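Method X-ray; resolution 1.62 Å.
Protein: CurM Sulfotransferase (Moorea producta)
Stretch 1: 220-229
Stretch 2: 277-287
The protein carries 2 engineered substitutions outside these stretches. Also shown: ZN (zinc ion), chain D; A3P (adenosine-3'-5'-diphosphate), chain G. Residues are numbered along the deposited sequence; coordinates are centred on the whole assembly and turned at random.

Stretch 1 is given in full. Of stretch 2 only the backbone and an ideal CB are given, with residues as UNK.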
ATOM      1  N   ARG A 220       6.580  10.883   5.143  1.00 10.09           N
ATOM      2  CA  ARG A 220       7.032  10.213   6.355  1.00  8.96           C
ATOM      3  C   ARG A 220       5.815   9.944   7.216  1.00  8.22           C
ATOM      4  O   ARG A 220       5.032  10.858   7.498  1.00  8.67           O
ATOM      5  CB  ARG A 220       8.042  11.082   7.099  1.00 11.75           C
ATOM      6  CG  ARG A 220       9.140  11.586   6.162  1.00 14.91           C
ATOM      7  CD  ARG A 220      10.067  12.579   6.837  1.00 20.02           C
ATOM      8  NE  ARG A 220      11.023  11.927   7.726  1.00 20.93           N
ATOM      9  CZ  ARG A 220      12.092  11.250   7.316  1.00 21.04           C
ATOM     10  NH1 ARG A 220      12.899  10.711   8.215  1.00 22.09           N
ATOM     11  NH2 ARG A 220      12.361  11.101   6.013  1.00 22.03           N
ATOM     12  N   TYR A 221       5.660   8.687   7.627  1.00  8.02           N
ATOM     13  CA  TYR A 221       4.557   8.294   8.503  1.00  8.02           C
ATOM     14  C   TYR A 221       4.439   9.224   9.707  1.00  8.39           C
ATOM     15  O   TYR A 221       3.329   9.598  10.124  1.00  8.50           O
ATOM     16  CB  TYR A 221       4.743   6.848   8.987  1.00  7.95           C
ATOM     17  CG  TYR A 221       3.775   6.481  10.083  1.00  8.03           C
ATOM     18  CD1 TYR A 221       2.470   6.095   9.782  1.00  8.28           C
ATOM     19  CD2 TYR A 221       4.151   6.551  11.422  1.00  8.34           C
ATOM     20  CE1 TYR A 221       1.564   5.774  10.788  1.00  8.10           C
ATOM     21  CE2 TYR A 221       3.257   6.231  12.444  1.00  8.53           C
ATOM     22  CZ  TYR A 221       1.969   5.844  12.120  1.00  8.41           C
ATOM     23  OH  TYR A 221       1.100   5.531  13.135  1.00  9.51           O
ATOM     24  N   GLU A 222       5.585   9.579  10.281  1.00  8.83           N
ATOM     25  CA  GLU A 222       5.592  10.386  11.495  1.00  9.10           C
ATOM     26  C   GLU A 222       4.968  11.759  11.242  1.00 10.00           C
ATOM     27  O   GLU A 222       4.210  12.250  12.079  1.00 11.10           O
ATOM     28  CB  GLU A 222       7.009  10.498  12.071  1.00  9.41           C
ATOM     29  CG  GLU A 222       7.611   9.154  12.551  1.00  9.51           C
ATOM     30  CD  GLU A 222       8.108   8.243  11.429  1.00  8.98           C
ATOM     31  OE1 GLU A 222       8.286   8.696  10.274  1.00 11.01           O
ATOM     32  OE2 GLU A 222       8.327   7.055  11.726  1.00  9.26           O
ATOM     33  N   ASP A 223       5.268  12.351  10.079  1.00  9.79           N
ATOM     34  CA  ASP A 223       4.651  13.609   9.650  1.00  9.91           C
ATOM     35  C   ASP A 223       3.166  13.402   9.344  1.00  9.90           C
ATOM     36  O   ASP A 223       2.328  14.235   9.697  1.00 10.64           O
ATOM     37  CB  ASP A 223       5.335  14.161   8.394  1.00  9.60           C
ATOM     38  CG  ASP A 223       6.759  14.612   8.630  1.00 13.45           C
ATOM     39  OD1 ASP A 223       7.151  14.884   9.793  1.00 15.13           O
ATOM     40  OD2 ASP A 223       7.487  14.725   7.613  1.00 15.42           O
ATOM     41  N   LEU A 224       2.837  12.289   8.688  1.00  8.84           N
ATOM     42  CA  LEU A 224       1.447  12.004   8.330  1.00  8.69           C
ATOM     43  C   LEU A 224       0.516  12.031   9.538  1.00  9.04           C
ATOM     44  O   LEU A 224      -0.577  12.601   9.471  1.00  9.10           O
ATOM     45  CB  LEU A 224       1.331  10.648   7.619  1.00  8.27           C
ATOM     46  CG  LEU A 224      -0.082  10.201   7.210  1.00  9.44           C
ATOM     47  CD1 LEU A 224      -0.676  11.161   6.182  1.00 10.89           C
ATOM     48  CD2 LEU A 224      -0.046   8.777   6.672  1.00  9.28           C
ATOM     49  N   VAL A 225       0.939  11.415  10.640  1.00  8.99           N
ATOM     50  CA  VAL A 225       0.045  11.328  11.794  1.00  9.26           C
ATOM     51  C   VAL A 225       0.142  12.518  12.754  1.00 10.17           C
ATOM     52  O   VAL A 225      -0.820  12.810  13.479  1.00 11.81           O
ATOM     53  CB  VAL A 225       0.142   9.966  12.536  1.00  9.15           C
ATOM     54  CG1 VAL A 225      -0.129   8.816  11.560  1.00  9.89           C
ATOM     55  CG2 VAL A 225       1.507   9.793  13.215  1.00  9.35           C
ATOM     56  N   LYS A 226       1.286  13.202  12.761  1.00 10.53           N
ATOM     57  CA  LYS A 226       1.455  14.408  13.596  1.00 10.93           C
ATOM     58  C   LYS A 226       0.942  15.693  12.945  1.00 11.94           C
ATOM     59  O   LYS A 226       0.448  16.593  13.644  1.00 13.65           O
ATOM     60  CB  LYS A 226       2.917  14.603  13.990  1.00 11.71           C
ATOM     61  CG  LYS A 226       3.423  13.620  15.035  1.00 14.54           C
ATOM     62  CD  LYS A 226       4.904  13.854  15.284  1.00 23.65           C
ATOM     63  CE  LYS A 226       5.292  13.538  16.704  1.00 30.05           C
ATOM     64  NZ  LYS A 226       6.681  14.016  16.968  1.00 31.06           N
ATOM     65  N   LYS A 227       1.096  15.782  11.624  1.00 11.98           N
ATOM     66  CA  LYS A 227       0.694  16.966  10.856  1.00 12.97           C
ATOM     67  C   LYS A 227      -0.070  16.552   9.586  1.00 10.63           C
ATOM     68  O   LYS A 227       0.348  16.887   8.470  1.00 11.08           O
ATOM     69  CB  LYS A 227       1.928  17.791  10.469  1.00 15.23           C
ATOM     70  CG  LYS A 227       2.739  18.342  11.640  1.00 21.06           C
ATOM     71  CD  LYS A 227       3.882  19.232  11.148  1.00 29.84           C
ATOM     72  CE  LYS A 227       4.898  18.453  10.313  1.00 32.34           C
ATOM     73  NZ  LYS A 227       5.923  19.351   9.701  1.00 37.91           N
ATOM     74  N   PRO A 228      -1.192  15.824   9.745  1.00 10.16           N
ATOM     75  CA  PRO A 228      -1.892  15.332   8.555  1.00 10.12           C
ATOM     76  C   PRO A 228      -2.350  16.438   7.600  1.00 10.09           C
ATOM     77  O   PRO A 228      -2.298  16.235   6.391  1.00 10.37           O
ATOM     78  CB  PRO A 228      -3.088  14.550   9.127  1.00  9.92           C
ATOM     79  CG  PRO A 228      -3.251  15.069  10.527  1.00 11.51           C
ATOM     80  CD  PRO A 228      -1.872  15.423  10.993  1.00 11.17           C
ATOM     81  N   GLN A 229      -2.765  17.592   8.122  1.00 11.20           N
ATOM     82  CA  GLN A 229      -3.196  18.697   7.256  1.00 12.40           C
ATOM     83  C   GLN A 229      -2.089  19.123   6.290  1.00 12.86           C
ATOM     84  O   GLN A 229      -2.315  19.218   5.083  1.00 13.30           O
ATOM     85  CB  GLN A 229      -3.657  19.902   8.079  1.00 13.81           C
ATOM     86  CG  GLN A 229      -4.069  21.084   7.211  1.00 17.24           C
ATOM     87  CD  GLN A 229      -4.036  22.414   7.947  1.00 23.05           C
ATOM     88  OE1 GLN A 229      -3.984  22.463   9.178  1.00 24.74           O
ATOM     89  NE2 GLN A 229      -4.071  23.505   7.190  1.00 23.97           N
ATOM     90  N   UNK A 277      -9.312   7.666  15.262  1.00 10.67           N
ATOM     91  CA  UNK A 277      -8.834   8.941  14.750  1.00 11.95           C
ATOM     92  C   UNK A 277      -7.453   8.731  14.143  1.00 10.44           C
ATOM     93  O   UNK A 277      -6.886   7.645  14.261  1.00 10.27           O
ATOM     94  CB  UNK A 277      -8.796  10.002  15.852  1.00 11.95           C
ATOM     95  N   UNK A 278      -6.916   9.767  13.505  1.00  9.64           N
ATOM     96  CA  UNK A 278      -5.507   9.746  13.083  1.00 10.10           C
ATOM     97  C   UNK A 278      -4.695   9.869  14.371  1.00  9.98           C
ATOM     98  O   UNK A 278      -4.679  10.928  15.007  1.00 12.14           O
ATOM     99  CB  UNK A 278      -5.178  10.863  12.091  1.00 10.10           C
ATOM    100  N   UNK A 279      -4.053   8.775  14.770  1.00  9.27           N
ATOM    101  CA  UNK A 279      -3.491   8.684  16.118  1.00 10.39           C
ATOM    102  C   UNK A 279      -2.019   9.083  16.116  1.00  9.65           C
ATOM    103  O   UNK A 279      -1.145   8.299  15.735  1.00 11.56           O
ATOM    104  CB  UNK A 279      -3.653   7.267  16.673  1.00 10.39           C
ATOM    105  N   UNK A 280      -1.760  10.316  16.550  1.00 10.68           N
ATOM    106  CA  UNK A 280      -0.411  10.883  16.506  1.00 11.72           C
ATOM    107  C   UNK A 280       0.573  10.158  17.422  1.00 12.42           C
ATOM    108  O   UNK A 280       1.781  10.237  17.211  1.00 12.74           O
ATOM    109  CB  UNK A 280      -0.462  12.364  16.886  1.00 11.72           C
ATOM    110  N   UNK A 281       0.056   9.463  18.436  1.00 11.45           N
ATOM    111  CA  UNK A 281       0.907   8.861  19.465  1.00 12.36           C
ATOM    112  C   UNK A 281       1.779   7.747  18.930  1.00 12.70           C
ATOM    113  O   UNK A 281       2.765   7.371  19.569  1.00 14.55           O
ATOM    114  CB  UNK A 281       0.046   8.322  20.609  1.00 12.36           C
ATOM    115  N   UNK A 282       1.419   7.218  17.762  1.00 10.87           N
ATOM    116  CA  UNK A 282       2.165   6.104  17.180  1.00 12.00           C
ATOM    117  C   UNK A 282       3.432   6.560  16.447  1.00 12.19           C
ATOM    118  O   UNK A 282       4.295   5.738  16.118  1.00 12.66           O
ATOM    119  CB  UNK A 282       1.265   5.329  16.216  1.00 12.00           C
ATOM    120  N   UNK A 283       3.552   7.863  16.208  1.00 11.69           N
ATOM    121  CA  UNK A 283       4.727   8.400  15.501  1.00 11.26           C
ATOM    122  C   UNK A 283       6.031   8.207  16.273  1.00 12.05           C
ATOM    123  O   UNK A 283       6.989   7.647  15.740  1.00 11.57           O
ATOM    124  CB  UNK A 283       4.525   9.890  15.219  1.00 11.26           C
ATOM    125  N   UNK A 284       6.046   8.660  17.525  1.00 13.66           N
ATOM    126  CA  UNK A 284       7.283   8.778  18.312  1.00 14.85           C
ATOM    127  C   UNK A 284       7.711   7.493  19.013  1.00 14.75           C
ATOM    128  O   UNK A 284       8.621   7.525  19.846  1.00 15.30           O
ATOM    129  CB  UNK A 284       7.112   9.877  19.363  1.00 14.85           C
ATOM    130  N   UNK A 285       7.073   6.372  18.686  1.00 14.61           N
ATOM    131  CA  UNK A 285       7.372   5.103  19.362  1.00 14.90           C
ATOM    132  C   UNK A 285       8.836   4.707  19.240  1.00 14.97           C
ATOM    133  O   UNK A 285       9.393   4.107  20.158  1.00 15.27           O
ATOM    134  CB  UNK A 285       6.495   3.986  18.792  1.00 14.90           C
ATOM    135  N   UNK A 286       9.458   5.082  18.126  1.00 12.94           N
ATOM    136  CA  UNK A 286      10.872   4.788  17.889  1.00 13.61           C
ATOM    137  C   UNK A 286      11.804   5.395  18.942  1.00 14.00           C
ATOM    138  O   UNK A 286      12.926   4.919  19.117  1.00 15.28           O
ATOM    139  CB  UNK A 286      11.274   5.297  16.503  1.00 13.61           C
ATOM    140  N   UNK A 287      11.348   6.438  19.634  1.00 14.71           N
ATOM    141  CA  UNK A 287      12.172   7.083  20.654  1.00 17.04           C
ATOM    142  C   UNK A 287      12.385   6.192  21.871  1.00 18.32           C
ATOM    143  O   UNK A 287      13.343   6.386  22.617  1.00 21.04           O
ATOM    144  CB  UNK A 287      11.531   8.403  21.088  1.00 17.04           C
TER
HETATM  145 ZN    ZN D 403      -5.360   5.075  18.661  1.00  9.99          ZN
HETATM  146  P1  A3P G 406       0.537  -1.449  14.401  1.00  8.85           P
HETATM  147  O1P A3P G 406       1.130  -2.834  14.384  1.00 10.34           O
HETATM  148  O2P A3P G 406      -0.956  -1.437  14.614  1.00  9.15           O
HETATM  149  O3P A3P G 406       1.306  -0.489  15.264  1.00  9.90           O
HETATM  150  P2  A3P G 406       0.234  -0.844   7.220  1.00  7.32           P
HETATM  151  O4P A3P G 406       1.245  -0.310   6.255  1.00  7.09           O
HETATM  152  O5P A3P G 406       0.347  -2.308   7.534  1.00  9.94           O
HETATM  153  O6P A3P G 406      -1.170  -0.406   6.900  1.00  6.21           O
HETATM  154  O5' A3P G 406       0.607  -0.138   8.627  1.00  7.15           O
HETATM  155  C5' A3P G 406      -0.023  -0.597   9.827  1.00  8.15           C
HETATM  156  C4' A3P G 406       0.327   0.402  10.903  1.00  7.40           C
HETATM  157  O4' A3P G 406      -0.380   1.621  10.645  1.00  8.11           O
HETATM  158  C3' A3P G 406      -0.159  -0.023  12.275  1.00  7.37           C
HETATM  159  O3' A3P G 406       0.770  -0.938  12.874  1.00  7.70           O
HETATM  160  C2' A3P G 406      -0.257   1.324  12.982  1.00  8.91           C
HETATM  161  O2' A3P G 406       0.988   1.674  13.592  1.00  9.76           O
HETATM  162  C1' A3P G 406      -0.551   2.324  11.870  1.00  8.61           C
HETATM  163  N9  A3P G 406      -1.955   2.801  11.962  1.00  7.38           N
HETATM  164  C8  A3P G 406      -3.082   2.118  11.673  1.00  8.76           C
HETATM  165  N7  A3P G 406      -4.190   2.870  11.909  1.00  8.69           N
HETATM  166  C5  A3P G 406      -3.755   4.064  12.363  1.00  7.18           C
HETATM  167  C6  A3P G 406      -4.376   5.336  12.804  1.00  7.94           C
HETATM  168  N6  A3P G 406      -5.725   5.473  12.790  1.00  8.60           N
HETATM  169  N1  A3P G 406      -3.546   6.336  13.204  1.00  7.82           N
HETATM  170  C2  A3P G 406      -2.200   6.211  13.204  1.00  8.81           C
HETATM  171  N3  A3P G 406      -1.573   5.083  12.809  1.00  7.69           N
HETATM  172  C4  A3P G 406      -2.291   4.017  12.388  1.00  6.37           C

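Position 277 has an extended backbone and a CB with nothing of stretch 1 in reach, so many residues would serve. Its carbonyl O accepts a 2.9 Å hydrogen bond from A3P N6. The residue is Thr-277.

At position 278 CA-to-CB points toward stretch 1, and the ideal CB lies 4.9 Å from Pro-228 CG. Val-225 and Pro-228 offer an apolar surface, so a valine, isoleucine, leucine or methionine would suit. Ile-278 CG2 lies 4.0 Å from Val-225 CB and its CD1 4.0 Å from Pro-228 CB.

At 279 the CB points away from stretch 1, while the backbone N donates to A3P N1 at 2.9 Å. The zinc ion on the CB side favours a ligand such as aspartate, glutamate, histidine or cysteine. Asp-279 binds it through OD2 at 2.0 Å, and OD1 accepts a hydrogen bond from the backbone N of 281.

Position 280 begins a 3-10 segment, its ideal CB 3.5 Å from Val-225 O and pointing sideways. A polar chain able to turn outward is reasonable. Glu-280 uses p rotamers at chi1 and chi2.

Position 281 points away, and a small polar residue fits the turn. Ser-281 donates from OG to Glu-280 OE2 at 3.1 Å.

The ideal CB of 282 points toward stretch 1 and sits a tight 3.1 Å from Tyr-221 OH. That hydroxyl already donates to A3P N3 at 2.7 Å, so an apolar chain directed past it is plausible. Leu-282 places CD2 3.5 Å from A3P O2'.

At 283 the ideal CB is 3.6 Å from Val-225 CG2 and 3.9 Å from both Lys-226 CG and Glu-222 CA. Such close quarters favour a small residue, and Ala-283 packs its methyl against Val-225. A water donates to both Ala-283 O and Glu-222 OE2, at 2.8 Å each.

The ideal CB of 284 is 4.8 Å from Lys-226 NZ, inviting an acid or a neutral acceptor. Asp-284 forms the salt bridge, with OD1 2.8 Å from Lys-226 NZ; OD2 adds a weak hydrogen bond.

Position 285 is out of reach of stretch 1, which selects nothing there; the residue is Lys-285.

At 286 CB points toward stretch 1 but from a distance, so a long or broad chain is needed. Trp-286 brings NE1 to 4.2 Å from Glu-222 CG.

Nothing of stretch 1 lies near the ideal CB of 287; many residues would do, and a long basic one could reach Asp-284. Lys-287 NZ forms a salt bridge with Asp-284 OD2 at 3.3 Å.

Stretch 2, residues 277-287: TIDESLADKWK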
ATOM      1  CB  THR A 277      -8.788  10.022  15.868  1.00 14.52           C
ATOM      2  OG1 THR A 277      -8.559  11.312  15.283  1.00 17.18           O
ATOM      3  CG2 THR A 277      -7.706   9.709  16.905  1.00 15.21           C
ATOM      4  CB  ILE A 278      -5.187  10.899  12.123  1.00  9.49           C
ATOM      5  CG1 ILE A 278      -6.080  10.816  10.879  1.00 10.87           C
ATOM      6  CG2 ILE A 278      -3.697  10.871  11.745  1.00 10.72           C
ATOM      7  CD1 ILE A 278      -6.108  12.095  10.029  1.00 11.72           C
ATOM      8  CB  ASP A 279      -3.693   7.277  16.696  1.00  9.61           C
ATOM      9  CG  ASP A 279      -3.289   7.177  18.154  1.00 13.26           C
ATOM     10  OD1 ASP A 279      -2.559   8.071  18.634  1.00 13.52           O
ATOM     11  OD2 ASP A 279      -3.714   6.211  18.826  1.00 14.10           O
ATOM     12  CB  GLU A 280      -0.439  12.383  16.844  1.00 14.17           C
ATOM     13  CG  GLU A 280      -0.742  12.709  18.311  1.00 19.58           C
ATOM     14  CD  GLU A 280       0.510  12.712  19.195  1.00 31.35           C
ATOM     15  OE1 GLU A 280       1.557  13.258  18.769  1.00 33.45           O
ATOM     16  OE2 GLU A 280       0.443  12.171  20.324  1.00 36.76           O
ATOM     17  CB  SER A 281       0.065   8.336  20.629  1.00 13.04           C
ATOM     18  OG  SER A 281      -0.731   9.377  21.150  1.00 16.29           O
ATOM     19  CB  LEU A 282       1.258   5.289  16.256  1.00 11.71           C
ATOM     20  CG  LEU A 282       0.351   4.237  16.920  1.00 15.34           C
ATOM     21  CD1 LEU A 282      -0.378   4.739  18.157  1.00 22.93           C
ATOM     22  CD2 LEU A 282      -0.642   3.672  15.907  1.00 16.35           C
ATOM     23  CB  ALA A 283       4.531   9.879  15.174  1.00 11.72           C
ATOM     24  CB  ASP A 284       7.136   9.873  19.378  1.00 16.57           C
ATOM     25  CG  ASP A 284       7.227  11.284  18.813  1.00 21.72           C
ATOM     26  OD1 ASP A 284       7.573  11.463  17.629  1.00 24.72           O
ATOM     27  OD2 ASP A 284       6.953  12.231  19.580  1.00 26.78           O
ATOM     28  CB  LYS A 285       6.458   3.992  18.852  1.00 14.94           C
ATOM     29  CG  LYS A 285       5.032   4.156  19.373  1.00 17.80           C
ATOM     30  CD  LYS A 285       4.066   3.180  18.726  1.00 19.47           C
ATOM     31  CE  LYS A 285       4.179   1.790  19.326  1.00 21.84           C
ATOM     32  NZ  LYS A 285       2.976   0.989  18.964  1.00 16.00           N
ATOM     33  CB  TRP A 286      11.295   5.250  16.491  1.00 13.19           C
ATOM     34  CG  TRP A 286      11.165   6.729  16.272  1.00 13.02           C
ATOM     35  CD1 TRP A 286      10.070   7.389  15.777  1.00 13.09           C
ATOM     36  CD2 TRP A 286      12.153   7.739  16.538  1.00 14.75           C
ATOM     37  NE1 TRP A 286      10.317   8.733  15.713  1.00 14.02           N
ATOM     38  CE2 TRP A 286      11.583   8.982  16.176  1.00 13.17           C
ATOM     39  CE3 TRP A 286      13.461   7.717  17.048  1.00 15.89           C
ATOM     40  CZ2 TRP A 286      12.273  10.192  16.304  1.00 17.22           C
ATOM     41  CZ3 TRP A 286      14.150   8.923  17.174  1.00 18.39           C
ATOM     42  CH2 TRP A 286      13.548  10.147  16.808  1.00 18.18           C
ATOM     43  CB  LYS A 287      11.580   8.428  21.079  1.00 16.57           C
ATOM     44  CG  LYS A 287      11.585   9.484  19.983  1.00 16.73           C
ATOM     45  CD  LYS A 287      10.979  10.792  20.476  1.00 20.00           C
ATOM     46  CE  LYS A 287      10.850  11.792  19.338  1.00 24.14           C
ATOM     47  NZ  LYS A 287      10.160  13.045  19.767  1.00 27.19           N
TER
HETATM   48  O   HOH W   1       7.053   5.681  13.756  1.00  8.86           O
HETATM   49  O   HOH W   2      -3.164  13.757  14.183  1.00 22.98           O
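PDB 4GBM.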